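Rhamnosidase B (Bacillus sp., PDB 2OKX) hydrolyses terminal alpha-L-rhamnose residues from glycosides as a family 78 glycoside hydrolase. Local coordinates at residues R27-A32 with R87-V92. Residues are numbered along the deposited sequence; the frame is centred on the assembly and turned at random.
Sequences RGSFDA and RNTIAV
Phe30 lays its ring against Asn88, its partner in a hydrogen-bonded antiparallel pair where Phe30 N reaches Asn88 O at 3.0 Å and Asn88 N meets Phe30 O at 2.7 Å. From CB the side chain sets out with CG between the backbone N and the carbonyl carbon (chi1 67°), the crowded position, and the ring beyond leans to the facing strand. Phe30 CD1 passes 3.9 Å from Asn88 O, Phe30 CE1 comes to 3.6 Å from Asn88 CB, and CZ borders that same carbon, so a methylene lies over the ring face in a CH-pi contact. At the ring edge, near its plane, Ile90 CG1 packs on CE1. Ile115, Leu122 and Ala123 of a second sheet also touch the ring, so Phe30 and Ile90 face the interior between two sheets, as expected of the beta-sandwich fold of this N-terminal domain. An alanine at Phe30 would probably leave a gap there, with Asn88 CB and Ile90 CG1 deprived of their aromatic neighbour. Asparagine suits its place by pairing an apolar CB with an amide whose OD1 is bonded by Asn55 ND2 and Arg83 N. Gly28 and Ile90 share two backbone bonds, and the glycine adds no side chain to the face carrying Phe30. On the other face, Ser29 OG and Thr89 OG1 share a weak hydrogen bond of 3.4 Å, while Thr89 CG2 lies over the Arg27 guanidinium. Arg27 NH2 and Arg87 NH1 approach to 4.0 Å, probably eased by Asp170, salt-bridged to Arg27 NE, and by Trp163 O and Pro166 O, accepting from Arg27 NH1 and Arg87 NH1 respectively.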
loop_
_atom_site.group_PDB
_atom_site.type_symbol
_atom_site.label_atom_id
_atom_site.label_comp_id
_atom_site.label_asym_id
_atom_site.label_seq_id
_atom_site.Cartn_x
_atom_site.Cartn_y
_atom_site.Cartn_z
ATOM N N ARG A 27 16.489 -26.178 -2.563
ATOM C CA ARG A 27 16.184 -27.431 -1.884
ATOM C C ARG A 27 17.372 -27.886 -1.050
ATOM O O ARG A 27 18.518 -27.849 -1.501
ATOM C CB ARG A 27 15.822 -28.529 -2.890
ATOM C CG ARG A 27 14.422 -28.413 -3.488
ATOM C CD ARG A 27 14.196 -29.473 -4.555
ATOM N NE ARG A 27 14.370 -30.824 -4.027
ATOM C CZ ARG A 27 13.437 -31.499 -3.364
ATOM N NH1 ARG A 27 12.247 -30.955 -3.142
ATOM N NH2 ARG A 27 13.699 -32.720 -2.912
ATOM N N GLY A 28 17.085 -28.306 0.175
ATOM C CA GLY A 28 18.121 -28.778 1.069
ATOM C C GLY A 28 17.561 -29.920 1.891
ATOM O O GLY A 28 16.418 -29.860 2.343
ATOM N N SER A 29 18.352 -30.968 2.078
ATOM C CA SER A 29 17.906 -32.113 2.853
ATOM C C SER A 29 18.881 -32.416 3.972
ATOM O O SER A 29 20.029 -31.973 3.952
ATOM C CB SER A 29 17.760 -33.343 1.956
ATOM O OG SER A 29 16.754 -33.146 0.977
ATOM N N PHE A 30 18.410 -33.170 4.956
ATOM C CA PHE A 30 19.231 -33.555 6.090
ATOM C C PHE A 30 18.544 -34.684 6.844
ATOM O O PHE A 30 17.329 -34.861 6.747
ATOM C CB PHE A 30 19.446 -32.370 7.036
ATOM C CG PHE A 30 18.195 -31.917 7.739
ATOM C CD1 PHE A 30 17.231 -31.174 7.067
ATOM C CD2 PHE A 30 17.980 -32.243 9.075
ATOM C CE1 PHE A 30 16.070 -30.760 7.714
ATOM C CE2 PHE A 30 16.820 -31.834 9.732
ATOM C CZ PHE A 30 15.864 -31.091 9.048
ATOM N N ASP A 31 19.330 -35.451 7.585
ATOM C CA ASP A 31 18.793 -36.552 8.365
ATOM C C ASP A 31 18.545 -36.041 9.778
ATOM O O ASP A 31 19.475 -35.616 10.463
ATOM C CB ASP A 31 19.786 -37.713 8.380
ATOM C CG ASP A 31 20.077 -38.246 6.989
ATOM O OD1 ASP A 31 20.935 -39.144 6.858
ATOM O OD2 ASP A 31 19.443 -37.770 6.024
ATOM N N ALA A 32 17.287 -36.066 10.203
ATOM C CA ALA A 32 16.926 -35.601 11.534
ATOM C C ALA A 32 17.123 -36.710 12.561
ATOM O O ALA A 32 16.820 -37.875 12.300
ATOM C CB ALA A 32 15.481 -35.127 11.548
ATOM N N ARG A 87 15.143 -38.829 6.686
ATOM C CA ARG A 87 15.524 -37.721 5.819
ATOM C C ARG A 87 14.408 -36.688 5.721
ATOM O O ARG A 87 13.249 -37.030 5.488
ATOM C CB ARG A 87 15.875 -38.245 4.423
ATOM C CG ARG A 87 16.010 -37.169 3.355
ATOM C CD ARG A 87 16.531 -37.762 2.055
ATOM N NE ARG A 87 16.343 -36.867 0.917
ATOM C CZ ARG A 87 15.161 -36.579 0.379
ATOM N NH1 ARG A 87 15.083 -35.750 -0.656
ATOM N NH2 ARG A 87 14.055 -37.124 0.871
ATOM N N ASN A 88 14.778 -35.426 5.909
ATOM C CA ASN A 88 13.845 -34.307 5.852
ATOM C C ASN A 88 14.253 -33.380 4.717
ATOM O O ASN A 88 15.433 -33.284 4.382
ATOM C CB ASN A 88 13.869 -33.541 7.175
ATOM C CG ASN A 88 13.142 -34.272 8.286
ATOM O OD1 ASN A 88 11.947 -34.071 8.496
ATOM N ND2 ASN A 88 13.859 -35.135 8.996
ATOM N N THR A 89 13.276 -32.695 4.131
ATOM C CA THR A 89 13.552 -31.785 3.029
ATOM C C THR A 89 13.055 -30.363 3.273
ATOM O O THR A 89 11.904 -30.149 3.660
ATOM C CB THR A 89 12.914 -32.291 1.728
ATOM O OG1 THR A 89 13.421 -33.598 1.429
ATOM C CG2 THR A 89 13.233 -31.345 0.573
ATOM N N ILE A 90 13.939 -29.396 3.047
ATOM C CA ILE A 90 13.604 -27.986 3.194
ATOM C C ILE A 90 13.584 -27.413 1.787
ATOM O O ILE A 90 14.543 -27.582 1.029
ATOM C CB ILE A 90 14.659 -27.218 4.014
ATOM C CG1 ILE A 90 14.842 -27.869 5.386
ATOM C CG2 ILE A 90 14.229 -25.767 4.171
ATOM C CD1 ILE A 90 13.580 -27.898 6.233
ATOM N N ALA A 91 12.487 -26.754 1.431
ATOM C CA ALA A 91 12.348 -26.159 0.107
ATOM C C ALA A 91 11.949 -24.703 0.260
ATOM O O ALA A 91 11.112 -24.362 1.099
ATOM C CB ALA A 91 11.299 -26.907 -0.696
ATOM N N VAL A 92 12.547 -23.839 -0.549
ATOM C CA VAL A 92 12.243 -22.421 -0.464
ATOM C C VAL A 92 12.102 -21.773 -1.828
ATOM O O VAL A 92 12.848 -22.085 -2.760
ATOM C CB VAL A 92 13.345 -21.650 0.296
ATOM C CG1 VAL A 92 12.929 -20.192 0.466
ATOM C CG2 VAL A 92 13.624 -22.303 1.643
#